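Local atomic coordinates of response regulator receiver protein (Desulfuromonas acetoxidans, PDB entry 2ZAY), a protein that probably takes part in two-component signalling, this chain being the CheY-like receiver domain of a longer response regulator. Residues A[64-67]-A[68-71]; A[38-41]-A[42-45]. All blocks are in the same frame, centred on the assembly; numbering follows the deposited sequence.

Contact 1: A[64-67]-A[68-71]; sequences KISG and MDLF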
loop_
_atom_site.group_PDB
_atom_site.type_symbol
_atom_site.label_atom_id
_atom_site.label_comp_id
_atom_site.label_asym_id
_atom_site.label_seq_id
_atom_site.Cartn_x
_atom_site.Cartn_y
_atom_site.Cartn_z
ATOM N N LYS A 64 3.734 -0.764 16.718
ATOM C CA LYS A 64 4.351 -2.087 16.768
ATOM C C LYS A 64 5.138 -2.359 15.487
ATOM O O LYS A 64 6.370 -2.368 15.502
ATOM C CB LYS A 64 3.284 -3.174 16.965
ATOM C CG LYS A 64 2.398 -2.980 18.191
ATOM C CD LYS A 64 3.188 -3.105 19.486
ATOM C CE LYS A 64 2.294 -2.882 20.700
ATOM N NZ LYS A 64 3.043 -3.018 21.982
ATOM N N ILE A 65 4.425 -2.577 14.383
ATOM C CA ILE A 65 5.063 -2.839 13.098
ATOM C C ILE A 65 4.683 -1.746 12.098
ATOM O O ILE A 65 3.513 -1.572 11.760
ATOM C CB ILE A 65 4.652 -4.206 12.538
ATOM C CG1 ILE A 65 4.798 -5.275 13.623
ATOM C CG2 ILE A 65 5.540 -4.563 11.351
ATOM C CD1 ILE A 65 4.480 -6.683 13.155
ATOM N N SER A 66 5.685 -1.015 11.627
ATOM C CA SER A 66 5.463 0.090 10.701
ATOM C C SER A 66 5.410 -0.324 9.234
ATOM O O SER A 66 5.676 -1.477 8.884
ATOM C CB SER A 66 6.569 1.128 10.874
ATOM O OG SER A 66 7.765 0.668 10.271
ATOM N N GLY A 67 5.059 0.637 8.384
ATOM C CA GLY A 67 5.003 0.385 6.954
ATOM C C GLY A 67 6.399 0.064 6.449
ATOM O O GLY A 67 6.562 -0.731 5.525
ATOM N N MET A 68 7.412 0.687 7.048
ATOM C CA MET A 68 8.797 0.420 6.650
ATOM C C MET A 68 9.195 -0.998 7.060
ATOM O O MET A 68 9.965 -1.657 6.362
ATOM C CB MET A 68 9.763 1.428 7.286
ATOM C CG MET A 68 9.721 2.817 6.664
ATOM S SD MET A 68 10.998 3.940 7.325
ATOM C CE MET A 68 10.332 4.235 8.962
ATOM N N ASP A 69 8.669 -1.462 8.194
ATOM C CA ASP A 69 8.960 -2.813 8.672
ATOM C C ASP A 69 8.327 -3.810 7.714
ATOM O O ASP A 69 8.927 -4.827 7.369
ATOM C CB ASP A 69 8.386 -3.041 10.076
ATOM C CG ASP A 69 9.116 -2.250 11.142
ATOM O OD1 ASP A 69 10.363 -2.190 11.075
ATOM O OD2 ASP A 69 8.445 -1.705 12.050
ATOM N N LEU A 70 7.103 -3.507 7.289
ATOM C CA LEU A 70 6.385 -4.363 6.351
ATOM C C LEU A 70 7.153 -4.397 5.034
ATOM O O LEU A 70 7.354 -5.461 4.452
ATOM C CB LEU A 70 4.967 -3.828 6.107
ATOM C CG LEU A 70 4.115 -4.588 5.077
ATOM C CD1 LEU A 70 4.040 -6.054 5.466
ATOM C CD2 LEU A 70 2.712 -3.985 5.004
ATOM N N PHE A 71 7.575 -3.224 4.566
ATOM C CA PHE A 71 8.328 -3.142 3.321
ATOM C C PHE A 71 9.548 -4.068 3.391
ATOM O O PHE A 71 9.804 -4.847 2.470
ATOM C CB PHE A 71 8.803 -1.711 3.086
ATOM C CG PHE A 71 9.521 -1.518 1.776
ATOM C CD1 PHE A 71 8.810 -1.238 0.615
ATOM C CD2 PHE A 71 10.907 -1.621 1.705
ATOM C CE1 PHE A 71 9.470 -1.057 -0.606
ATOM C CE2 PHE A 71 11.579 -1.446 0.501
ATOM C CZ PHE A 71 10.861 -1.161 -0.664
#

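Contact 2: A[38-41]-A[42-45]; sequences CGNA and IEAV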
loop_
_atom_site.group_PDB
_atom_site.type_symbol
_atom_site.label_atom_id
_atom_site.label_comp_id
_atom_site.label_asym_id
_atom_site.label_seq_id
_atom_site.Cartn_x
_atom_site.Cartn_y
_atom_site.Cartn_z
ATOM N N CYS A 38 -6.107 -5.533 5.029
ATOM C CA CYS A 38 -5.422 -6.019 6.220
ATOM C C CYS A 38 -5.359 -4.893 7.255
ATOM O O CYS A 38 -5.052 -3.742 6.924
ATOM C CB CYS A 38 -4.013 -6.494 5.869
ATOM S SG CYS A 38 -4.000 -7.942 4.780
ATOM N N GLY A 39 -5.649 -5.236 8.509
ATOM C CA GLY A 39 -5.648 -4.248 9.572
ATOM C C GLY A 39 -4.304 -3.950 10.205
ATOM O O GLY A 39 -4.176 -2.972 10.942
ATOM N N ASN A 40 -3.307 -4.789 9.942
ATOM C CA ASN A 40 -1.973 -4.571 10.491
ATOM C C ASN A 40 -0.913 -5.363 9.729
ATOM O O ASN A 40 -1.235 -6.218 8.907
ATOM C CB ASN A 40 -1.933 -4.930 11.979
ATOM C CG ASN A 40 -2.274 -6.376 12.238
ATOM O OD1 ASN A 40 -1.596 -7.283 11.756
ATOM N ND2 ASN A 40 -3.329 -6.600 13.005
ATOM N N ALA A 41 0.351 -5.068 10.012
ATOM C CA ALA A 41 1.468 -5.716 9.342
ATOM C C ALA A 41 1.602 -7.206 9.643
ATOM O O ALA A 41 2.097 -7.967 8.814
ATOM C CB ALA A 41 2.763 -4.991 9.695
ATOM N N ILE A 42 1.165 -7.612 10.829
ATOM C CA ILE A 42 1.230 -9.010 11.244
ATOM C C ILE A 42 0.515 -9.960 10.280
ATOM O O ILE A 42 1.061 -10.996 9.915
ATOM C CB ILE A 42 0.630 -9.184 12.649
ATOM C CG1 ILE A 42 1.513 -8.462 13.671
ATOM C CG2 ILE A 42 0.485 -10.665 12.978
ATOM C CD1 ILE A 42 0.840 -8.235 15.008
ATOM N N GLU A 43 -0.702 -9.624 9.875
ATOM C CA GLU A 43 -1.420 -10.494 8.948
ATOM C C GLU A 43 -1.056 -10.197 7.493
ATOM O O GLU A 43 -1.115 -11.083 6.642
ATOM C CB GLU A 43 -2.939 -10.368 9.123
ATOM C CG GLU A 43 -3.503 -8.969 8.936
ATOM C CD GLU A 43 -5.021 -8.973 8.776
ATOM O OE1 GLU A 43 -5.653 -7.908 8.954
ATOM O OE2 GLU A 43 -5.582 -10.044 8.462
ATOM N N ALA A 44 -0.660 -8.955 7.221
ATOM C CA ALA A 44 -0.308 -8.531 5.867
ATOM C C ALA A 44 0.752 -9.369 5.155
ATOM O O ALA A 44 0.581 -9.714 3.986
ATOM C CB ALA A 44 0.123 -7.058 5.879
ATOM N N VAL A 45 1.847 -9.689 5.839
ATOM C CA VAL A 45 2.916 -10.465 5.211
ATOM C C VAL A 45 2.483 -11.850 4.721
ATOM O O VAL A 45 2.633 -12.171 3.541
ATOM C CB VAL A 45 4.138 -10.607 6.153
ATOM C CG1 VAL A 45 5.209 -11.454 5.486
ATOM C CG2 VAL A 45 4.697 -9.224 6.493
#

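Contact 1: A[64-67]-A[68-71]
One carboxylate oxygen of Asp69 takes two donors from the same residue, the backbone N and the hydroxyl of Ser66, three residues back. The bond from Ser66 N to Asp69 OD2 is short and nearly straight (2.9 Å, 167° at the hydrogen) and comes in on the anti side of the carboxylate, 20° out of its plane. Ser66 OG adds a weak bond of 3.0 Å to the same Asp69 OD2. In return, Ser66 OG accepts from Asp69 N at 3.1 Å, so the hydroxyl bridges the carboxylate and the backbone of one residue. With chi1 at 76°, OG sits between the backbone N and the carbonyl carbon of Ser66, turned to meet the first turn of the helix. This exchange is a capping box: Ser66 is the N-cap of helix 67-75 and Asp69 answers it from the first turn, and the negative carboxylate is probably favoured at that helix end. The helical i to i+4 bonds start at once, Leu70 N bonding to Ser66 O at 2.9 Å and Phe71 N to Gly67 O at 2.9 Å. Ile65 CG2 rests against Asp69 CB at 3.5 Å; on another side of the turn Met68 CB passes Ser66 OG at 3.7 Å. Met68 then reaches Gln99, Leu100 and Met103 of helix 94-103, and the ring of Phe71 meets that of Phe105.

Contact 2: A[38-41]-A[42-45]
Of two flat groups, the Asn40 amide reaches forward to the first turn of helix 41-51 and the Glu43 carboxylate turns back to the loop before it, each gripped mainly at an oxygen. Cys38 lies over one face of the carboxylate, its CB 4.0 Å from Glu43 CD. Gly39 N bonds to Glu43 OE1 at 2.7 Å, arriving on the anti side and 22° out of plane, tilted toward the face that Cys38 occupies. The amide is met at its oxygen end: Glu43 N points almost straight down the C=O bond at Asn40 OD1 (3.1 Å), whereas Ile42 CB crowds Asn40 OD1 at 3.1 Å from the other side of the amide plane. The first of these makes Asn40 the N-cap of the helix, its side chain taking up a backbone N-H of the opening turn. Glu43 reaches the loop because chi1 is 58°, which sets CG between its own N and carbonyl carbon and sends the extended chain back past Asn40 O, 3.6 Å from Glu43 CG. With an alanine in place of Glu43, Gly39 N would probably lose its acceptor across the turn, and Cys38 CB would lose the carboxylate face it packs on. The negative group near the helix start is probably also favoured electrostatically. Beyond this N-cap the helix takes hold with Ala44 N to Asn40 O, 3.3 Å, and a weak bond from Val45 N to Ala41 O. Cys38, ending strand 33-38, pairs through its backbone with Leu13 and Asp15 and packs on Met12; Ala44 faces Val14 of strand 9-14 as well as Leu70, and Val45 touches Leu70 and Ser73 of helix 67-75.

How the contacts relate
Contact 2 comes first along the chain, where strand 33-38 gives way to helix 41-51; contact 1 follows after strand 55-59, at the start of helix 67-75. Both are therefore strand-to-helix junctions of the same five-stranded parallel alpha/beta receiver fold, and their centres lie about 10 Å apart. The two helix starts pack directly on each other: Ile65 CG2 meets Ala41 CB at 3.3 Å and Ile65 CD1 meets Ile42 CG1 at 3.5 Å. One turn further on, Leu70 CD1 rests on Val45 CG2 at 3.4 Å. This packing sets the two helix starts side by side, beyond the ends of their strands, within the one receiver domain.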